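Local structure of Lin1840 protein (Listeria innocua serovar 6a, 4ZOC) at residues T440-E444 and E445-A449; E322-L325 and D326-V329; L359-E362 and S363-K366. The protein probably hydrolyses terminal, non-reducing beta-D-glucosyl residues with release of beta-D-glucose, and takes part in beta-1,2-glucan metabolism. The protein carries 2 engineered substitutions. All coordinates share one frame; numbering follows the deposited sequence.

Interaction 1 (T440-E444 and E445-A449); sequences TELSE and EDKVA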
ATOM      1  N   THR A 440     -29.706   1.925  -3.812  1.00  7.96           N
ATOM      2  CA  THR A 440     -29.251   0.989  -2.778  1.00  9.47           C
ATOM      3  C   THR A 440     -30.308  -0.051  -2.333  1.00 10.19           C
ATOM      4  O   THR A 440     -30.121  -0.757  -1.359  1.00 10.88           O
ATOM      5  CB  THR A 440     -28.748   1.779  -1.539  1.00  9.79           C
ATOM      6  OG1 THR A 440     -29.863   2.446  -0.901  1.00  9.68           O
ATOM      7  CG2 THR A 440     -27.706   2.807  -1.938  1.00 11.91           C
ATOM      8  N   GLU A 441     -31.450  -0.114  -3.015  1.00 11.33           N
ATOM      9  CA  GLU A 441     -32.539  -0.990  -2.576  1.00 10.35           C
ATOM     10  C   GLU A 441     -32.952  -1.857  -3.782  1.00  9.40           C
ATOM     11  O   GLU A 441     -32.774  -1.469  -4.953  1.00 11.34           O
ATOM     12  CB  GLU A 441     -33.752  -0.138  -2.063  1.00 11.36           C
ATOM     13  CG  GLU A 441     -33.531   0.846  -0.914  1.00 12.05           C
ATOM     14  CD  GLU A 441     -33.257   0.173   0.385  1.00 12.21           C
ATOM     15  OE1 GLU A 441     -33.155  -1.115   0.361  1.00 15.34           O
ATOM     16  OE2 GLU A 441     -33.036   0.899   1.393  1.00 10.46           O
ATOM     17  N   LEU A 442     -33.515  -3.024  -3.492  1.00  9.65           N
ATOM     18  CA  LEU A 442     -34.224  -3.831  -4.470  1.00 10.88           C
ATOM     19  C   LEU A 442     -35.429  -4.444  -3.764  1.00 10.40           C
ATOM     20  O   LEU A 442     -35.288  -5.442  -3.001  1.00 11.57           O
ATOM     21  CB  LEU A 442     -33.314  -4.950  -5.065  1.00 10.47           C
ATOM     22  CG  LEU A 442     -33.995  -5.834  -6.085  1.00 12.40           C
ATOM     23  CD1 LEU A 442     -34.473  -4.999  -7.276  1.00 12.34           C
ATOM     24  CD2 LEU A 442     -33.094  -6.938  -6.562  1.00 16.98           C
ATOM     25  N   SER A 443     -36.618  -3.879  -4.003  1.00 11.42           N
ATOM     26  CA  SER A 443     -37.832  -4.310  -3.338  1.00 11.15           C
ATOM     27  C   SER A 443     -38.522  -5.389  -4.126  1.00 11.57           C
ATOM     28  O   SER A 443     -38.247  -5.576  -5.348  1.00  9.61           O
ATOM     29  CB  SER A 443     -38.804  -3.126  -3.170  1.00 10.74           C
ATOM     30  OG  SER A 443     -39.280  -2.691  -4.433  1.00 11.65           O
ATOM     31  N   GLU A 444     -39.480  -6.051  -3.449  1.00 10.56           N
ATOM     32  CA  GLU A 444     -40.397  -6.981  -4.161  1.00 12.48           C
ATOM     33  C   GLU A 444     -41.205  -6.306  -5.265  1.00 11.58           C
ATOM     34  O   GLU A 444     -41.364  -6.850  -6.354  1.00 13.09           O
ATOM     35  CB  GLU A 444     -41.291  -7.743  -3.185  1.00 14.81           C
ATOM     36  CG  GLU A 444     -40.483  -8.543  -2.156  1.00 19.19           C
ATOM     37  CD  GLU A 444     -39.569  -9.544  -2.854  1.00 24.19           C
ATOM     38  OE1 GLU A 444     -40.086 -10.297  -3.678  1.00 22.65           O
ATOM     39  OE2 GLU A 444     -38.330  -9.519  -2.661  1.00 27.01           O
ATOM     40  N   GLU A 445     -41.637  -5.093  -4.990  1.00 11.54           N
ATOM     41  CA  GLU A 445     -42.394  -4.354  -5.939  1.00 12.34           C
ATOM     42  C   GLU A 445     -41.528  -4.077  -7.189  1.00 11.13           C
ATOM     43  O   GLU A 445     -42.018  -4.147  -8.317  1.00 13.45           O
ATOM     44  CB  GLU A 445     -42.901  -3.068  -5.243  1.00 15.80           C
ATOM     45  CG  GLU A 445     -43.786  -2.233  -6.176  1.00 23.70           C
ATOM     46  CD  GLU A 445     -44.323  -0.958  -5.526  1.00 29.68           C
ATOM     47  OE1 GLU A 445     -44.069  -0.668  -4.342  1.00 24.07           O
ATOM     48  OE2 GLU A 445     -44.991  -0.190  -6.237  1.00 30.90           O
ATOM     49  N   ASP A 446     -40.246  -3.716  -6.983  1.00  9.52           N
ATOM     50  CA  ASP A 446     -39.324  -3.417  -8.105  1.00  9.84           C
ATOM     51  C   ASP A 446     -39.204  -4.673  -8.964  1.00 11.24           C
ATOM     52  O   ASP A 446     -39.184  -4.615 -10.179  1.00 13.63           O
ATOM     53  CB  ASP A 446     -37.921  -3.155  -7.541  1.00 10.39           C
ATOM     54  CG  ASP A 446     -37.744  -1.807  -6.891  1.00 11.95           C
ATOM     55  OD1 ASP A 446     -38.480  -0.842  -7.170  1.00 11.88           O
ATOM     56  OD2 ASP A 446     -36.778  -1.732  -6.058  1.00 12.43           O
ATOM     57  N   LYS A 447     -39.076  -5.832  -8.316  1.00 11.22           N
ATOM     58  CA  LYS A 447     -38.872  -7.074  -9.029  1.00 13.28           C
ATOM     59  C   LYS A 447     -40.089  -7.424  -9.882  1.00 12.14           C
ATOM     60  O   LYS A 447     -39.936  -7.823 -11.006  1.00 10.65           O
ATOM     61  CB  LYS A 447     -38.557  -8.245  -8.075  1.00 16.11           C
ATOM     62  CG  LYS A 447     -37.169  -8.231  -7.405  1.00 16.19           C
ATOM     63  CD  LYS A 447     -37.131  -9.394  -6.454  1.00 20.11           C
ATOM     64  CE  LYS A 447     -35.794  -9.434  -5.815  1.00 23.98           C
ATOM     65  NZ  LYS A 447     -35.778 -10.532  -4.819  1.00 28.12           N
ATOM     66  N   VAL A 448     -41.282  -7.210  -9.346  1.00 12.16           N
ATOM     67  CA  VAL A 448     -42.494  -7.419 -10.104  1.00 13.38           C
ATOM     68  C   VAL A 448     -42.511  -6.505 -11.312  1.00 12.97           C
ATOM     69  O   VAL A 448     -42.767  -6.959 -12.420  1.00 14.65           O
ATOM     70  CB  VAL A 448     -43.747  -7.248  -9.207  1.00 14.50           C
ATOM     71  CG1 VAL A 448     -45.002  -7.099 -10.054  1.00 17.95           C
ATOM     72  CG2 VAL A 448     -43.860  -8.446  -8.268  1.00 16.14           C
ATOM     73  N   ALA A 449     -42.150  -5.238 -11.126  1.00 11.26           N
ATOM     74  CA  ALA A 449     -42.204  -4.281 -12.210  1.00 11.55           C
ATOM     75  C   ALA A 449     -41.120  -4.547 -13.259  1.00 12.43           C
ATOM     76  O   ALA A 449     -41.365  -4.400 -14.455  1.00  9.67           O
ATOM     77  CB  ALA A 449     -42.081  -2.881 -11.656  1.00 13.51           C
TER
HETATM   78  O   HOH W   1     -35.057   0.062  -5.613  1.00 14.98           O
HETATM   79  O   HOH W   2     -39.912  -0.254  -4.082  1.00 23.53           O

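Interaction 2 (E322-L325 and D326-V329); sequences ENLL and DEAV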
ATOM      1  N   GLU A 322      11.769  39.764   4.341  1.00 16.50           N
ATOM      2  CA  GLU A 322      10.853  40.450   3.442  1.00 16.86           C
ATOM      3  C   GLU A 322      11.104  40.109   1.961  1.00 15.29           C
ATOM      4  O   GLU A 322      10.203  40.222   1.138  1.00 15.55           O
ATOM      5  CB  GLU A 322      10.891  41.961   3.704  1.00 16.51           C
ATOM      6  CG  GLU A 322       9.664  42.688   3.159  1.00 17.18           C
ATOM      7  CD  GLU A 322       9.562  44.120   3.602  1.00 20.13           C
ATOM      8  OE1 GLU A 322      10.352  44.536   4.461  1.00 23.73           O
ATOM      9  OE2 GLU A 322       8.664  44.822   3.122  1.00 18.79           O
ATOM     10  N   ASN A 323      12.319  39.718   1.582  1.00 17.40           N
ATOM     11  CA  ASN A 323      12.585  39.425   0.181  1.00 16.85           C
ATOM     12  C   ASN A 323      11.774  38.233  -0.291  1.00 14.24           C
ATOM     13  O   ASN A 323      11.414  38.160  -1.446  1.00 13.38           O
ATOM     14  CB  ASN A 323      14.043  39.062  -0.054  1.00 19.75           C
ATOM     15  CG  ASN A 323      14.963  40.212   0.256  1.00 21.59           C
ATOM     16  OD1 ASN A 323      14.611  41.386   0.048  1.00 25.47           O
ATOM     17  ND2 ASN A 323      16.099  39.904   0.835  1.00 26.79           N
ATOM     18  N   LEU A 324      11.540  37.255   0.564  1.00 13.46           N
ATOM     19  CA  LEU A 324      10.684  36.132   0.123  1.00 13.32           C
ATOM     20  C   LEU A 324       9.271  36.617  -0.150  1.00 15.18           C
ATOM     21  O   LEU A 324       8.612  36.148  -1.097  1.00 14.38           O
ATOM     22  CB  LEU A 324      10.628  35.031   1.181  1.00 14.89           C
ATOM     23  CG  LEU A 324      11.966  34.343   1.452  1.00 17.27           C
ATOM     24  CD1 LEU A 324      11.785  33.305   2.541  1.00 17.17           C
ATOM     25  CD2 LEU A 324      12.629  33.751   0.205  1.00 20.86           C
ATOM     26  N   LEU A 325       8.756  37.482   0.720  1.00 13.84           N
ATOM     27  CA  LEU A 325       7.449  38.092   0.435  1.00 14.88           C
ATOM     28  C   LEU A 325       7.417  38.864  -0.872  1.00 16.50           C
ATOM     29  O   LEU A 325       6.470  38.695  -1.661  1.00 12.89           O
ATOM     30  CB  LEU A 325       6.963  38.955   1.604  1.00 15.71           C
ATOM     31  CG  LEU A 325       5.685  39.736   1.382  1.00 17.30           C
ATOM     32  CD1 LEU A 325       4.531  38.764   1.179  1.00 19.37           C
ATOM     33  CD2 LEU A 325       5.456  40.642   2.621  1.00 18.39           C
ATOM     34  N   ASP A 326       8.452  39.677  -1.134  1.00 15.24           N
ATOM     35  CA  ASP A 326       8.526  40.396  -2.407  1.00 15.03           C
ATOM     36  C   ASP A 326       8.535  39.472  -3.629  1.00 16.31           C
ATOM     37  O   ASP A 326       8.043  39.799  -4.748  1.00 13.61           O
ATOM     38  CB  ASP A 326       9.757  41.294  -2.451  1.00 18.03           C
ATOM     39  CG  ASP A 326       9.687  42.415  -1.460  1.00 17.84           C
ATOM     40  OD1 ASP A 326       8.652  42.611  -0.777  1.00 14.92           O
ATOM     41  OD2 ASP A 326      10.720  43.071  -1.272  1.00 19.83           O
ATOM     42  N   GLU A 327       9.152  38.329  -3.458  1.00 16.89           N
ATOM     43  CA  GLU A 327       9.217  37.356  -4.563  1.00 20.34           C
ATOM     44  C   GLU A 327       7.826  36.791  -4.837  1.00 14.43           C
ATOM     45  O   GLU A 327       7.442  36.683  -5.992  1.00 15.46           O
ATOM     46  CB  GLU A 327      10.271  36.239  -4.291  1.00 21.21           C
ATOM     47  CG  GLU A 327      11.711  36.778  -4.429  1.00 25.23           C
ATOM     48  CD  GLU A 327      12.791  35.984  -3.712  1.00 32.93           C
ATOM     49  OE1 GLU A 327      12.584  34.785  -3.412  1.00 26.18           O
ATOM     50  OE2 GLU A 327      13.883  36.583  -3.489  1.00 33.96           O
ATOM     51  N   ALA A 328       7.097  36.464  -3.792  1.00 13.45           N
ATOM     52  CA  ALA A 328       5.761  35.941  -3.947  1.00 12.57           C
ATOM     53  C   ALA A 328       4.835  37.013  -4.571  1.00 11.73           C
ATOM     54  O   ALA A 328       4.082  36.741  -5.509  1.00 10.10           O
ATOM     55  CB  ALA A 328       5.193  35.491  -2.597  1.00 14.84           C
ATOM     56  N   VAL A 329       4.937  38.236  -4.078  1.00 10.57           N
ATOM     57  CA  VAL A 329       4.136  39.316  -4.638  1.00  9.29           C
ATOM     58  C   VAL A 329       4.442  39.519  -6.150  1.00 10.63           C
ATOM     59  O   VAL A 329       3.523  39.658  -6.967  1.00 12.74           O
ATOM     60  CB  VAL A 329       4.290  40.615  -3.805  1.00  9.53           C
ATOM     61  CG1 VAL A 329       3.652  41.792  -4.519  1.00 10.05           C
ATOM     62  CG2 VAL A 329       3.723  40.446  -2.418  1.00 10.39           C
TER
HETATM   63  O   HOH W   3      12.984  42.351  -2.563  1.00 27.23           O

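Interaction 3 (L359-E362 and S363-K366); sequences LTDE and SRGK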
ATOM      1  N   LEU A 359     -22.743  26.872 -23.470  1.00 12.18           N
ATOM      2  CA  LEU A 359     -23.630  25.735 -23.724  1.00 11.86           C
ATOM      3  C   LEU A 359     -24.159  25.819 -25.173  1.00 11.82           C
ATOM      4  O   LEU A 359     -25.324  25.698 -25.384  1.00 14.89           O
ATOM      5  CB  LEU A 359     -24.721  25.650 -22.639  1.00 13.95           C
ATOM      6  CG  LEU A 359     -25.574  24.390 -22.549  1.00 15.77           C
ATOM      7  CD1 LEU A 359     -24.703  23.218 -22.172  1.00 19.05           C
ATOM      8  CD2 LEU A 359     -26.683  24.544 -21.514  1.00 16.22           C
ATOM      9  N   THR A 360     -23.275  26.025 -26.167  1.00 10.44           N
ATOM     10  CA  THR A 360     -23.697  26.046 -27.566  1.00 12.96           C
ATOM     11  C   THR A 360     -23.948  24.617 -28.042  1.00 14.09           C
ATOM     12  O   THR A 360     -23.344  23.664 -27.500  1.00 11.79           O
ATOM     13  CB  THR A 360     -22.643  26.657 -28.562  1.00 11.61           C
ATOM     14  OG1 THR A 360     -21.412  25.890 -28.583  1.00 11.03           O
ATOM     15  CG2 THR A 360     -22.365  28.101 -28.218  1.00 15.11           C
ATOM     16  N   ASP A 361     -24.759  24.470 -29.101  1.00 12.99           N
ATOM     17  CA  ASP A 361     -24.874  23.182 -29.746  1.00 14.57           C
ATOM     18  C   ASP A 361     -23.531  22.612 -30.255  1.00 14.09           C
ATOM     19  O   ASP A 361     -23.329  21.426 -30.153  1.00 14.94           O
ATOM     20  CB  ASP A 361     -25.882  23.256 -30.898  1.00 17.70           C
ATOM     21  CG  ASP A 361     -27.290  23.468 -30.380  1.00 20.74           C
ATOM     22  OD1 ASP A 361     -27.533  23.357 -29.153  1.00 20.63           O
ATOM     23  OD2 ASP A 361     -28.165  23.754 -31.190  1.00 33.60           O
ATOM     24  N   GLU A 362     -22.660  23.423 -30.843  1.00 13.64           N
ATOM     25  CA  GLU A 362     -21.329  22.991 -31.225  1.00 13.20           C
ATOM     26  C   GLU A 362     -20.580  22.378 -30.013  1.00 14.08           C
ATOM     27  O   GLU A 362     -19.987  21.302 -30.117  1.00 11.17           O
ATOM     28  CB  GLU A 362     -20.518  24.184 -31.786  1.00 18.66           C
ATOM     29  CG  GLU A 362     -19.318  23.732 -32.580  1.00 29.97           C
ATOM     30  CD  GLU A 362     -18.381  24.856 -32.941  1.00 36.25           C
ATOM     31  OE1 GLU A 362     -18.750  26.047 -32.797  1.00 34.38           O
ATOM     32  OE2 GLU A 362     -17.253  24.542 -33.364  1.00 36.94           O
ATOM     33  N   SER A 363     -20.597  23.083 -28.894  1.00 13.76           N
ATOM     34  CA  SER A 363     -19.927  22.601 -27.689  1.00 10.92           C
ATOM     35  C   SER A 363     -20.583  21.292 -27.186  1.00  9.72           C
ATOM     36  O   SER A 363     -19.873  20.344 -26.843  1.00  9.41           O
ATOM     37  CB  SER A 363     -19.902  23.643 -26.593  1.00 13.53           C
ATOM     38  OG  SER A 363     -19.046  24.710 -26.965  1.00 12.45           O
ATOM     39  N   ARG A 364     -21.899  21.226 -27.158  1.00 10.37           N
ATOM     40  CA  ARG A 364     -22.587  19.920 -26.893  1.00 12.26           C
ATOM     41  C   ARG A 364     -22.181  18.753 -27.821  1.00 11.31           C
ATOM     42  O   ARG A 364     -21.981  17.627 -27.296  1.00 11.10           O
ATOM     43  CB  ARG A 364     -24.123  20.035 -26.842  1.00 12.57           C
ATOM     44  CG  ARG A 364     -24.586  20.964 -25.698  1.00 16.01           C
ATOM     45  CD  ARG A 364     -26.102  21.073 -25.630  1.00 17.35           C
ATOM     46  NE  ARG A 364     -26.583  19.892 -25.000  1.00 22.99           N
ATOM     47  CZ  ARG A 364     -27.386  19.787 -23.935  1.00 20.00           C
ATOM     48  NH1 ARG A 364     -28.015  20.818 -23.345  1.00 19.11           N
ATOM     49  NH2 ARG A 364     -27.597  18.578 -23.548  1.00 20.01           N
ATOM     50  N   GLY A 365     -21.992  19.011 -29.128  1.00  9.96           N
ATOM     51  CA  GLY A 365     -21.460  18.021 -30.064  1.00 10.93           C
ATOM     52  C   GLY A 365     -20.042  17.591 -29.706  1.00 11.21           C
ATOM     53  O   GLY A 365     -19.710  16.407 -29.751  1.00 11.07           O
ATOM     54  N   LYS A 366     -19.203  18.541 -29.255  1.00 10.97           N
ATOM     55  CA  LYS A 366     -17.871  18.176 -28.839  1.00 10.06           C
ATOM     56  C   LYS A 366     -17.895  17.237 -27.588  1.00  9.34           C
ATOM     57  O   LYS A 366     -17.154  16.259 -27.529  1.00 10.41           O
ATOM     58  CB  LYS A 366     -17.047  19.396 -28.584  1.00  9.21           C
ATOM     59  CG  LYS A 366     -16.757  20.142 -29.857  1.00 10.95           C
ATOM     60  CD  LYS A 366     -16.179  21.541 -29.687  1.00 11.80           C
ATOM     61  CE  LYS A 366     -15.983  22.174 -31.048  1.00 14.74           C
ATOM     62  NZ  LYS A 366     -15.666  23.595 -30.805  1.00 17.64           N
TER
HETATM   63  O   HOH W   4     -20.215  26.541 -25.438  1.00 13.25           O

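Interaction 1 (T440-E444 and E445-A449)
Ser-443 and Asp-446 form a capping box at the start of helix 444-456. Ser-443 is the N-cap. Its OG accepts from Asp-446 N at 2.9 Å. The return bond runs from Ser-443 N to Asp-446 OD2 at 3.0 Å and is almost straight (177°). This N-H meets OD2 from above the carboxylate plane, 42° out of it. With chi1 near +67° the Ser-443 hydroxyl folds back toward the first turn. The regular helix bonds follow: Lys-447 N donates to Ser-443 O at 3.1 Å, and Val-448 N to Glu-444 O at 3.0 Å. Leu-442 stands just before the cap. Its CD1 rests on Asp-446 CB at 3.9 Å, and its CD2 meets Lys-447 CE at 3.8 Å. The side chains of Leu-442 and Lys-447 cross at about a right angle. Leu-442 also packs on Gln-488 and Leu-489 of helix 484-494, while Lys-447 touches Phe-492 of that helix. The site is at the surface of the family 3 C-terminal domain. Glu-444 and Lys-447 run side by side, pointing the same way. Glu-444 is bent at chi2, and its OE2 forms a salt bridge with Lys-447 NZ, a weak hydrogen bond at 3.5 Å.

Interaction 2 (E322-L325 and D326-V329)
Glu-322 faces Asp-326 one turn further along the helix. Its carbonyl O accepts from Asp-326 N at 2.9 Å. Their side chains draw close as well: Glu-322 CG lies 4.1 Å from Asp-326 OD1, and the two carboxylate planes are 60° apart. Glu-322 OE2 and Asp-326 OD1 are 4.5 Å from each other. Both of these oxygens form a salt bridge to Lys-18 NZ of helix 15-21, so the lysine probably offsets the repulsion between the two acids. Asn-323 comes next. Its O accepts from Glu-327 N at 3.0 Å. Its side chain reaches Asp-326 through a water that donates to both Asn-323 OD1 and Asp-326 OD2. All of this belongs to helix 322-338, a helix of the TIM-barrel domain of this family 3 glycoside hydrolase, packed beside helices 15-21 and 286-295. Leu-324 follows, with its O bonded to Ala-328 N. Its CD2 meets the polar end of Glu-327, 3.8 Å from OE1. Leu-325 is on the buried face. Its CG is anti to the backbone N (chi1 175°), and CD1 meets Val-329 CG2 at 4.1 Å. Leu-325 packs on Leu-15 of helix 15-21 and on Met-294 and Ile-315 of the neighbouring helices 286-295 and 306-316; Leu-324 shares Met-294, and the buried Ala-328 touches both Met-294 and Cys-22. Leu-325 O accepts from Val-329 N at 2.9 Å.

Interaction 3 (L359-E362 and S363-K366)
Thr-360 has chi1 near +62°, which brings OG1 round to face Ser-363 N. Ser-363 turns its OG beside its own backbone N (chi1 -69°), on the side of the same threonine. Thr-360 is the N-cap of helix 361-374, and its OG1 accepts from Ser-363 N at 2.9 Å. A water takes a hydrogen bond from each residue, from Thr-360 N and, at 2.7 Å, from Ser-363 OG. The first full helix bond runs from Arg-364 N to Thr-360 O at 2.9 Å. Gly-365 N likewise donates to Asp-361 O. Ahead of the cap, Leu-359 CD1 lies 4.2 Å from Arg-364 CG. The helix start joins two parts of the fold. Arg-364 bends at chi3, and its NH2 makes a salt bridge to Glu-531 and a hydrogen bond to Asp-417 O, both in the C-terminal family 3 domain. Ser-363 and Lys-366 pack on Val-121 of helix 112-128, in the N-terminal barrel domain. Glu-362 and Lys-366 are one turn apart, and both chains are extended. Lys-366 CG lies 3.4 Å from Glu-362 O. The lysine tip then forms a salt bridge with Glu-362, its NZ making a weak hydrogen bond to OE2 at 3.2 Å.

Overall arrangement
All three contacts are local, each within one helical turn or at a helix start. Interactions 1 and 3 are N-caps, while interaction 2 lies in the first turns of its helix. They follow in the order 2, 3, 1 along the chain and do not touch. Interaction 2 is in the barrel domain and interaction 1 in the C-terminal domain, on opposite sides of the chain's centre; their own centres are about 63 Å apart. Interaction 3 starts the next helix after that of interaction 2, with about 44 Å between centres, and is about 38 Å from interaction 1, centre to centre. All lie away from the glucose pocket of Trp-271, Trp-409 and Glu-473 and from the magnesium site.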